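Local coordinates for A1 protein (Enterobacteria phage Qbeta, PDB 3RLK) that is a minor, read-through form of the phage coat protein, represented here by its read-through domain, and is probably needed for infection of the host cell, at residues A[156-162]-A[180-186]; A[65-71]-A[185-190]; A[76-82]-A[97-102]. One frame throughout, in Å; residues are numbered along the deposited sequence.

Contact 1 of 3, residues A[156-162]-A[180-186]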
loop_
_atom_site.group_PDB
_atom_site.type_symbol
_atom_site.label_atom_id
_atom_site.label_comp_id
_atom_site.label_asym_id
_atom_site.label_seq_id
_atom_site.Cartn_x
_atom_site.Cartn_y
_atom_site.Cartn_z
ATOM N N ILE A 156 -1.608 -3.003 3.970
ATOM C CA ILE A 156 -0.525 -2.540 3.123
ATOM C C ILE A 156 0.559 -2.088 4.123
ATOM O O ILE A 156 0.336 -1.130 4.935
ATOM C CB ILE A 156 -0.954 -1.339 2.247
ATOM C CG1 ILE A 156 -2.203 -1.681 1.393
ATOM C CG2 ILE A 156 0.219 -0.910 1.314
ATOM C CD1 ILE A 156 -2.997 -0.490 0.917
ATOM N N VAL A 157 1.722 -2.712 3.968
ATOM C CA VAL A 157 2.857 -2.469 4.865
ATOM C C VAL A 157 3.914 -1.657 4.142
ATOM O O VAL A 157 4.482 -2.078 3.155
ATOM C CB VAL A 157 3.504 -3.791 5.416
ATOM C CG1 VAL A 157 4.574 -3.428 6.463
ATOM C CG2 VAL A 157 2.453 -4.685 6.112
ATOM N N GLY A 158 4.191 -0.484 4.675
ATOM C CA GLY A 158 5.328 0.290 4.191
ATOM C C GLY A 158 6.488 0.358 5.190
ATOM O O GLY A 158 6.465 -0.299 6.223
ATOM N N PHE A 159 7.551 1.057 4.809
ATOM C CA PHE A 159 8.671 1.183 5.700
ATOM C C PHE A 159 9.148 2.617 5.639
ATOM O O PHE A 159 9.432 3.150 4.571
ATOM C CB PHE A 159 9.777 0.171 5.414
ATOM C CG PHE A 159 10.981 0.295 6.350
ATOM C CD1 PHE A 159 11.139 -0.549 7.450
ATOM C CD2 PHE A 159 11.975 1.267 6.067
ATOM C CE1 PHE A 159 12.213 -0.369 8.320
ATOM C CE2 PHE A 159 13.069 1.471 6.945
ATOM C CZ PHE A 159 13.199 0.648 8.034
ATOM N N TRP A 160 9.176 3.259 6.817
ATOM C CA TRP A 160 9.450 4.698 6.920
ATOM C C TRP A 160 10.955 4.927 6.826
ATOM O O TRP A 160 11.776 4.442 7.716
ATOM C CB TRP A 160 8.928 5.241 8.274
ATOM C CG TRP A 160 8.999 6.683 8.306
ATOM C CD1 TRP A 160 9.983 7.453 8.862
ATOM C CD2 TRP A 160 8.044 7.584 7.761
ATOM N NE1 TRP A 160 9.685 8.779 8.694
ATOM C CE2 TRP A 160 8.526 8.888 7.982
ATOM C CE3 TRP A 160 6.847 7.411 7.031
ATOM C CZ2 TRP A 160 7.834 10.002 7.579
ATOM C CZ3 TRP A 160 6.141 8.534 6.636
ATOM C CH2 TRP A 160 6.674 9.821 6.873
ATOM N N ARG A 161 11.321 5.697 5.802
ATOM C CA ARG A 161 12.725 5.934 5.413
ATOM C C ARG A 161 13.190 7.330 5.760
ATOM O O ARG A 161 14.390 7.603 5.707
ATOM C CB ARG A 161 12.864 5.742 3.889
ATOM C CG ARG A 161 12.595 4.285 3.528
ATOM C CD ARG A 161 13.206 3.987 2.184
ATOM N NE ARG A 161 14.679 3.971 2.236
ATOM C CZ ARG A 161 15.466 4.376 1.224
ATOM N NH1 ARG A 161 14.913 4.792 0.049
ATOM N NH2 ARG A 161 16.832 4.275 1.339
ATOM N N ASP A 162 12.262 8.229 6.119
ATOM C CA ASP A 162 12.568 9.657 6.268
ATOM C C ASP A 162 13.249 9.890 7.629
ATOM O O ASP A 162 12.657 9.615 8.669
ATOM C CB ASP A 162 11.287 10.511 6.123
ATOM C CG ASP A 162 11.547 12.052 6.106
ATOM O OD1 ASP A 162 12.612 12.552 6.500
ATOM O OD2 ASP A 162 10.644 12.805 5.685
ATOM N N LYS A 180 9.103 8.766 1.074
ATOM C CA LYS A 180 9.226 8.703 2.522
ATOM C C LYS A 180 8.926 7.329 3.057
ATOM O O LYS A 180 9.513 6.923 4.084
ATOM C CB LYS A 180 8.272 9.667 3.161
ATOM C CG LYS A 180 8.681 11.078 2.924
ATOM C CD LYS A 180 7.694 11.978 3.618
ATOM C CE LYS A 180 7.707 13.449 3.200
ATOM N NZ LYS A 180 6.641 14.110 4.081
ATOM N N CYS A 181 7.944 6.650 2.446
ATOM C CA CYS A 181 7.446 5.375 2.999
ATOM C C CYS A 181 7.012 4.370 1.917
ATOM O O CYS A 181 5.804 4.103 1.757
ATOM C CB CYS A 181 6.331 5.625 4.016
ATOM S SG CYS A 181 5.820 4.262 5.082
ATOM N N PRO A 182 8.000 3.745 1.238
ATOM C CA PRO A 182 7.603 2.879 0.133
ATOM C C PRO A 182 6.909 1.606 0.624
ATOM O O PRO A 182 7.186 1.110 1.742
ATOM C CB PRO A 182 8.930 2.566 -0.570
ATOM C CG PRO A 182 10.006 2.804 0.509
ATOM C CD PRO A 182 9.450 4.025 1.209
ATOM N N ILE A 183 5.968 1.129 -0.204
ATOM C CA ILE A 183 5.264 -0.124 0.144
ATOM C C ILE A 183 6.226 -1.269 0.017
ATOM O O ILE A 183 6.949 -1.375 -0.995
ATOM C CB ILE A 183 3.997 -0.321 -0.775
ATOM C CG1 ILE A 183 3.081 0.913 -0.617
ATOM C CG2 ILE A 183 3.348 -1.770 -0.575
ATOM C CD1 ILE A 183 1.982 1.089 -1.690
ATOM N N GLN A 184 6.201 -2.164 0.991
ATOM C CA GLN A 184 7.097 -3.350 1.008
ATOM C C GLN A 184 6.300 -4.576 0.684
ATOM O O GLN A 184 6.841 -5.534 0.111
ATOM C CB GLN A 184 7.644 -3.540 2.408
ATOM C CG GLN A 184 8.346 -2.314 3.059
ATOM C CD GLN A 184 9.541 -1.896 2.237
ATOM O OE1 GLN A 184 9.528 -0.834 1.608
ATOM N NE2 GLN A 184 10.495 -2.797 2.100
ATOM N N ALA A 185 5.038 -4.616 1.124
ATOM C CA ALA A 185 4.194 -5.803 0.879
ATOM C C ALA A 185 2.732 -5.543 1.216
ATOM O O ALA A 185 2.405 -4.566 1.908
ATOM C CB ALA A 185 4.707 -7.028 1.653
ATOM N N VAL A 186 1.839 -6.405 0.699
ATOM C CA VAL A 186 0.421 -6.368 1.094
ATOM C C VAL A 186 0.236 -7.731 1.721
ATOM O O VAL A 186 0.621 -8.804 1.118
ATOM C CB VAL A 186 -0.587 -6.226 -0.137
ATOM C CG1 VAL A 186 -2.044 -6.490 0.345
ATOM C CG2 VAL A 186 -0.535 -4.848 -0.765
#

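Contact 2 of 3, residues A[65-71]-A[185-190]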
loop_
_atom_site.group_PDB
_atom_site.type_symbol
_atom_site.label_atom_id
_atom_site.label_comp_id
_atom_site.label_asym_id
_atom_site.label_seq_id
_atom_site.Cartn_x
_atom_site.Cartn_y
_atom_site.Cartn_z
ATOM N N VAL A 65 9.919 -10.866 1.057
ATOM C CA VAL A 65 9.977 -10.876 2.545
ATOM C C VAL A 65 9.149 -12.050 2.987
ATOM O O VAL A 65 8.200 -12.417 2.216
ATOM C CB VAL A 65 9.367 -9.600 3.214
ATOM C CG1 VAL A 65 10.246 -8.460 3.045
ATOM C CG2 VAL A 65 7.914 -9.279 2.712
ATOM N N ALA A 66 9.452 -12.623 4.179
ATOM C CA ALA A 66 8.553 -13.610 4.839
ATOM C C ALA A 66 7.452 -12.828 5.539
ATOM O O ALA A 66 7.675 -11.708 6.019
ATOM C CB ALA A 66 9.267 -14.519 5.875
ATOM N N LEU A 67 6.257 -13.416 5.630
ATOM C CA LEU A 67 5.245 -12.753 6.450
ATOM C C LEU A 67 5.807 -12.425 7.813
ATOM O O LEU A 67 5.584 -11.289 8.291
ATOM C CB LEU A 67 4.020 -13.637 6.643
ATOM C CG LEU A 67 2.910 -13.075 7.521
ATOM C CD1 LEU A 67 2.293 -11.810 6.913
ATOM C CD2 LEU A 67 1.873 -14.204 7.539
ATOM N N LYS A 68 6.503 -13.364 8.445
ATOM C CA LYS A 68 6.928 -13.069 9.842
ATOM C C LYS A 68 7.855 -11.838 9.883
ATOM O O LYS A 68 7.951 -11.200 10.944
ATOM C CB LYS A 68 7.574 -14.255 10.550
ATOM C CG LYS A 68 8.983 -14.689 10.067
ATOM C CD LYS A 68 9.703 -15.570 11.058
ATOM C CE LYS A 68 11.207 -15.334 10.954
ATOM N NZ LYS A 68 11.790 -15.992 9.738
ATOM N N ASP A 69 8.503 -11.476 8.765
ATOM C CA ASP A 69 9.395 -10.287 8.809
ATOM C C ASP A 69 8.673 -8.986 9.155
ATOM O O ASP A 69 9.284 -8.042 9.708
ATOM C CB ASP A 69 10.097 -10.045 7.455
ATOM C CG ASP A 69 11.043 -11.168 7.097
ATOM O OD1 ASP A 69 11.509 -11.805 8.085
ATOM O OD2 ASP A 69 11.251 -11.470 5.894
ATOM N N LEU A 70 7.382 -8.947 8.816
ATOM C CA LEU A 70 6.579 -7.737 8.975
ATOM C C LEU A 70 5.766 -7.712 10.241
ATOM O O LEU A 70 5.054 -6.709 10.467
ATOM C CB LEU A 70 5.632 -7.592 7.780
ATOM C CG LEU A 70 6.259 -7.817 6.405
ATOM C CD1 LEU A 70 5.210 -7.783 5.303
ATOM C CD2 LEU A 70 7.376 -6.792 6.039
ATOM N N LEU A 71 5.809 -8.827 11.002
ATOM C CA LEU A 71 4.997 -9.019 12.193
ATOM C C LEU A 71 5.847 -8.896 13.481
ATOM O O LEU A 71 7.067 -9.004 13.442
ATOM C CB LEU A 71 4.306 -10.353 12.221
ATOM C CG LEU A 71 3.311 -10.537 11.033
ATOM C CD1 LEU A 71 2.654 -11.906 11.220
ATOM C CD2 LEU A 71 2.251 -9.437 10.813
ATOM N N ALA A 185 5.038 -4.616 1.124
ATOM C CA ALA A 185 4.194 -5.803 0.879
ATOM C C ALA A 185 2.732 -5.543 1.216
ATOM O O ALA A 185 2.405 -4.566 1.908
ATOM C CB ALA A 185 4.707 -7.028 1.653
ATOM N N VAL A 186 1.839 -6.405 0.699
ATOM C CA VAL A 186 0.421 -6.368 1.094
ATOM C C VAL A 186 0.236 -7.731 1.721
ATOM O O VAL A 186 0.621 -8.804 1.118
ATOM C CB VAL A 186 -0.587 -6.226 -0.137
ATOM C CG1 VAL A 186 -2.044 -6.490 0.345
ATOM C CG2 VAL A 186 -0.535 -4.848 -0.765
ATOM N N ILE A 187 -0.328 -7.746 2.937
ATOM C CA ILE A 187 -0.498 -9.018 3.653
ATOM C C ILE A 187 -1.932 -9.197 4.124
ATOM O O ILE A 187 -2.700 -8.217 4.176
ATOM C CB ILE A 187 0.481 -9.154 4.920
ATOM C CG1 ILE A 187 0.117 -8.053 5.930
ATOM C CG2 ILE A 187 1.938 -8.901 4.485
ATOM C CD1 ILE A 187 0.906 -8.166 7.294
ATOM N N VAL A 188 -2.233 -10.438 4.515
ATOM C CA VAL A 188 -3.359 -10.708 5.408
ATOM C C VAL A 188 -2.812 -10.877 6.864
ATOM O O VAL A 188 -2.041 -11.792 7.148
ATOM C CB VAL A 188 -4.217 -11.906 4.928
ATOM C CG1 VAL A 188 -5.275 -12.236 6.003
ATOM C CG2 VAL A 188 -4.996 -11.582 3.582
ATOM N N VAL A 189 -3.118 -9.928 7.762
ATOM C CA VAL A 189 -2.542 -10.045 9.122
ATOM C C VAL A 189 -3.194 -11.219 9.885
ATOM O O VAL A 189 -4.422 -11.267 10.026
ATOM C CB VAL A 189 -2.584 -8.718 9.897
ATOM C CG1 VAL A 189 -4.016 -8.221 10.059
ATOM C CG2 VAL A 189 -1.857 -8.822 11.252
ATOM N N PRO A 190 -2.386 -12.163 10.388
ATOM C CA PRO A 190 -2.971 -13.293 11.200
ATOM C C PRO A 190 -3.665 -12.849 12.469
ATOM O O PRO A 190 -3.213 -11.930 13.164
ATOM C CB PRO A 190 -1.764 -14.130 11.612
ATOM C CG PRO A 190 -0.658 -13.685 10.642
ATOM C CD PRO A 190 -0.918 -12.209 10.382
#

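Contact 3 of 3, residues A[76-82]-A[97-102]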
loop_
_atom_site.group_PDB
_atom_site.type_symbol
_atom_site.label_atom_id
_atom_site.label_comp_id
_atom_site.label_asym_id
_atom_site.label_seq_id
_atom_site.Cartn_x
_atom_site.Cartn_y
_atom_site.Cartn_z
ATOM N N TRP A 76 -0.342 -1.726 15.207
ATOM C CA TRP A 76 -0.619 -1.170 13.891
ATOM C C TRP A 76 -1.286 0.193 14.095
ATOM O O TRP A 76 -2.005 0.377 15.113
ATOM C CB TRP A 76 -1.644 -2.064 13.160
ATOM C CG TRP A 76 -1.113 -3.392 12.913
ATOM C CD1 TRP A 76 -1.445 -4.573 13.596
ATOM C CD2 TRP A 76 -0.206 -3.750 11.894
ATOM N NE1 TRP A 76 -0.738 -5.613 13.063
ATOM C CE2 TRP A 76 0.045 -5.151 12.027
ATOM C CE3 TRP A 76 0.462 -3.028 10.896
ATOM C CZ2 TRP A 76 0.889 -5.842 11.159
ATOM C CZ3 TRP A 76 1.333 -3.713 10.032
ATOM C CH2 TRP A 76 1.547 -5.106 10.175
ATOM N N ARG A 77 -1.089 1.125 13.138
ATOM C CA ARG A 77 -1.809 2.407 13.126
ATOM C C ARG A 77 -3.327 2.156 13.035
ATOM O O ARG A 77 -4.074 2.858 13.668
ATOM C CB ARG A 77 -1.334 3.327 11.960
ATOM C CG ARG A 77 -0.040 4.056 12.209
ATOM C CD ARG A 77 -0.231 5.241 13.138
ATOM N NE ARG A 77 0.996 6.027 13.132
ATOM C CZ ARG A 77 2.009 5.795 13.958
ATOM N NH1 ARG A 77 1.893 4.800 14.841
ATOM N NH2 ARG A 77 3.125 6.537 13.920
ATOM N N ASP A 78 -3.750 1.186 12.198
ATOM C CA ASP A 78 -5.167 0.802 12.035
ATOM C C ASP A 78 -5.983 2.060 11.729
ATOM O O ASP A 78 -6.967 2.324 12.359
ATOM C CB ASP A 78 -5.660 0.009 13.298
ATOM C CG ASP A 78 -7.050 -0.638 13.078
ATOM O OD1 ASP A 78 -7.484 -0.857 11.902
ATOM O OD2 ASP A 78 -7.740 -0.887 14.061
ATOM N N TRP A 79 -5.525 2.820 10.719
ATOM C CA TRP A 79 -6.043 4.143 10.384
ATOM C C TRP A 79 -7.559 4.148 10.192
ATOM O O TRP A 79 -8.259 5.066 10.684
ATOM C CB TRP A 79 -5.366 4.577 9.071
ATOM C CG TRP A 79 -3.833 4.660 9.048
ATOM C CD1 TRP A 79 -2.925 3.695 8.610
ATOM C CD2 TRP A 79 -3.049 5.750 9.521
ATOM N NE1 TRP A 79 -1.638 4.167 8.718
ATOM C CE2 TRP A 79 -1.677 5.424 9.285
ATOM C CE3 TRP A 79 -3.371 7.013 10.100
ATOM C CZ2 TRP A 79 -0.605 6.312 9.625
ATOM C CZ3 TRP A 79 -2.317 7.905 10.427
ATOM C CH2 TRP A 79 -0.937 7.553 10.155
ATOM N N ASP A 80 -8.080 3.116 9.508
ATOM C CA ASP A 80 -9.493 3.020 9.140
ATOM C C ASP A 80 -10.288 2.046 10.017
ATOM O O ASP A 80 -11.420 1.648 9.659
ATOM C CB ASP A 80 -9.624 2.693 7.622
ATOM C CG ASP A 80 -8.841 1.475 7.212
ATOM O OD1 ASP A 80 -8.385 0.740 8.126
ATOM O OD2 ASP A 80 -8.710 1.190 5.965
ATOM N N SER A 81 -9.694 1.641 11.157
ATOM C CA SER A 81 -10.319 0.723 12.135
ATOM C C SER A 81 -10.686 -0.672 11.625
ATOM O O SER A 81 -11.462 -1.392 12.256
ATOM C CB SER A 81 -11.545 1.391 12.725
ATOM O OG SER A 81 -11.125 2.437 13.583
ATOM N N ARG A 82 -10.124 -1.090 10.503
ATOM C CA ARG A 82 -10.496 -2.414 9.968
ATOM C C ARG A 82 -10.005 -3.595 10.808
ATOM O O ARG A 82 -10.465 -4.757 10.640
ATOM C CB ARG A 82 -10.012 -2.523 8.524
ATOM C CG ARG A 82 -10.725 -1.540 7.592
ATOM C CD ARG A 82 -10.375 -1.808 6.095
ATOM N NE ARG A 82 -8.915 -1.625 5.846
ATOM C CZ ARG A 82 -7.991 -2.592 5.765
ATOM N NH1 ARG A 82 -8.300 -3.912 5.838
ATOM N NH2 ARG A 82 -6.691 -2.211 5.597
ATOM N N ILE A 97 5.296 -0.142 9.093
ATOM C CA ILE A 97 4.053 0.491 9.518
ATOM C C ILE A 97 2.971 0.184 8.456
ATOM O O ILE A 97 3.278 0.021 7.297
ATOM C CB ILE A 97 4.206 2.022 9.771
ATOM C CG1 ILE A 97 3.096 2.524 10.738
ATOM C CG2 ILE A 97 4.207 2.830 8.498
ATOM C CD1 ILE A 97 2.977 1.699 12.138
ATOM N N ASP A 98 1.714 0.140 8.863
ATOM C CA ASP A 98 0.601 -0.016 7.894
ATOM C C ASP A 98 0.191 1.341 7.281
ATOM O O ASP A 98 0.236 2.355 7.970
ATOM C CB ASP A 98 -0.655 -0.660 8.537
ATOM C CG ASP A 98 -1.105 0.051 9.814
ATOM O OD1 ASP A 98 -0.248 0.422 10.651
ATOM O OD2 ASP A 98 -2.330 0.173 10.041
ATOM N N LEU A 99 -0.256 1.326 6.022
ATOM C CA LEU A 99 -0.819 2.506 5.379
ATOM C C LEU A 99 -2.357 2.481 5.451
ATOM O O LEU A 99 -2.953 1.453 5.786
ATOM C CB LEU A 99 -0.370 2.531 3.906
ATOM C CG LEU A 99 1.117 2.284 3.593
ATOM C CD1 LEU A 99 1.246 2.685 2.150
ATOM C CD2 LEU A 99 2.085 3.146 4.425
ATOM N N ASP A 100 -2.978 3.626 5.136
ATOM C CA ASP A 100 -4.417 3.772 5.218
ATOM C C ASP A 100 -5.044 3.345 3.895
ATOM O O ASP A 100 -5.194 4.125 2.972
ATOM C CB ASP A 100 -4.782 5.171 5.629
ATOM C CG ASP A 100 -6.291 5.357 5.870
ATOM O OD1 ASP A 100 -7.131 4.520 5.417
ATOM O OD2 ASP A 100 -6.616 6.408 6.459
ATOM N N ALA A 101 -5.427 2.062 3.797
ATOM C CA ALA A 101 -6.037 1.573 2.497
ATOM C C ALA A 101 -7.354 2.306 2.102
ATOM O O ALA A 101 -7.654 2.418 0.880
ATOM C CB ALA A 101 -6.297 0.014 2.587
ATOM N N THR A 102 -8.090 2.798 3.089
ATOM C CA THR A 102 -9.361 3.568 2.893
ATOM C C THR A 102 -9.038 4.934 2.302
ATOM O O THR A 102 -9.497 5.262 1.203
ATOM C CB THR A 102 -10.215 3.657 4.188
ATOM O OG1 THR A 102 -10.721 2.347 4.530
ATOM C CG2 THR A 102 -11.347 4.667 4.019
HETATM O O HOH W 1 -6.034 0.560 6.224
#

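Contact 1 of 3, residues A[156-162]-A[180-186]
Ile156, Ile183 and Val186 make the apolar centre of this strand pair: Ile156 CG2 lies 3.8 Å from Ile183 CG2, and Ile156 CG1 lies 4.2 Å from Val186 CG2. The cluster continues into the core, where strand 129-135 and helix 144-147 cover it. Val157 and Ala185 form the neighbouring pair on the other face of the sheet. Further along, the Trp160 ring packs on Cys181, with Trp160 CE3 3.5 Å from Cys181 CB and Cys181 SG at the ring edge, 5.2 Å from the centroid of the six-membered ring. Between these two patches Gly158 comes close to the 180-186 segment: its CA is 3.2 Å from Pro182 O, and a CB built on it would come within 3.0 Å of Cys181 SG.

Backbone bonds hold the strands together. Val157 N donates to Ala185 O at 2.9 Å, while Val157 O receives both Gln184 N at 2.8 Å and Ala185 N at 3.3 Å. Beyond them, Phe159 N reaches Pro182 O at 3.1 Å, and past the end of the strand Arg161 N bonds Lys180 O at 2.8 Å. At the polar edge the charged groups turn mainly to other partners: Arg161 forms a salt bridge with Asp20, Asp162 OD1 is hydrogen-bonded to Ser164 OG, and Lys180 NZ bonds Lys175 O, staying 4.5 Å from Asp162 OD2, beyond a salt bridge.

Two residues, Gln184 and Ala185, thus face the single Val157, and the register slips by one: a classic beta bulge, here between strands 154-159 and 183-188 of a three-stranded antiparallel sheet.

Contact 2 of 3, residues A[65-71]-A[185-190]
Ile187, Leu67 and Leu71 contribute most of the surface covered where the turn 65-71 lies against the end of strand 183-188. Ile187 projects from the strand toward the turn and meets three leucines. Its CB is 3.8 Å from Leu67 CD1, its CG2 is 3.6 Å from Leu70 CD1, and its CD1 is 4.0 Å from Leu71 CD2. Leu67 starts off sideways, but its end swings in, so that CD2 also reaches Pro190 CG at 4.0 Å; Tyr28 of strand 28-29 touches both Leu67 and Ile187. Leu71 closes the far end, placing CD1 3.7 Å from Pro190 CD and CD2 4.2 Å from Val189 CG2. Near the start of the strand the small Ala185 leaves room for Leu70 CD1, 3.8 Å from its CB, and for Val65 CG2, 4.1 Å from the same atom.

The turn makes its hydrogen bonds within itself and to residues other than those of the strand. Asp69 OD2 accepts from Ala66 N at 2.7 Å, and Asp69 N, Leu70 N and Leu71 N bond Ala66 O, Leu67 O and Lys68 O respectively, while Asp69 OD1 bonds Thr25 OG1 and Arg92 bonds Lys68 O and Leu71 O. The strand, for its part, is paired through its backbone with strand 154-159.

What remains at the interface is aliphatic carbon on both sides, so its fit depends on side-chain shape and the exclusion of water, without directional bonds between the two segments.

Contact 3 of 3, residues A[76-82]-A[97-102]
A type I beta turn, Asp78 to Ser81, is docked here onto strand 96-98 and the N-terminus of helix 101-104, largely through carboxylates. Asp98 does most at the strand end: its OD1 accepts Arg77 N at 2.7 Å and its OD2 accepts Asp78 N at 2.8 Å, so that one side chain satisfies two successive amides just as the chain enters the turn. Its backbone also takes part, since Trp79 NE1 donates to Asp98 O at 2.7 Å. The turn is closed by Ser81 N bonding Asp78 O at 3.1 Å.

Around these bonds, Trp76 CE3 rests 3.5 Å from Asp98 CB, its NE1 being bound to Arg89 O. Ile97 CD1 covers one face of the Arg77 guanidinium, which also makes a cation-pi contact with Phe171 and a hydrogen bond to Pro170 O.

At the helix end Asp100 is the N-cap. Its OD1 accepts Tyr103 N and, weakly, Thr102 N at 3.1 Å. Asp80 OD2 lies 3.7 Å from Asp100 OD1, but this crowding of like charges is probably eased by the salt bridge from Arg82 NE to Asp80 OD2 at 2.8 Å. Arg82 NH2 reaches Gly154 O and donates to water 1 at 2.9 Å. The same water accepts from Ala101 N at 2.9 Å, so the first amide of the helix is met by solvent held in the contact. Thr102 completes the join: its N gives a second weak bond, to Asp80 OD2 at 3.4 Å, and its OG1 donates to Asp80 OD2 at 2.7 Å.

The three contacts surround one small antiparallel sheet, their centres 12 to 14 Å apart. Contact 1 joins its middle strand, 154-159, to the outer strand 183-188. Contact 3 packs the turn 76-82 against the other outer strand, 96-98, and contact 2 sets 65-71 against a face of strand 183-188; contacts 1 and 2 share Ala185 and Val186 of that strand. Along the chain contact 3 closes before contact 1 opens, and both are nested within the long loop closed by contact 2. Trp76 of contact 3 packs against Leu71 and Val189 of contact 2. Sequence-distant parts of the read-through domain are thereby gathered into one compact unit.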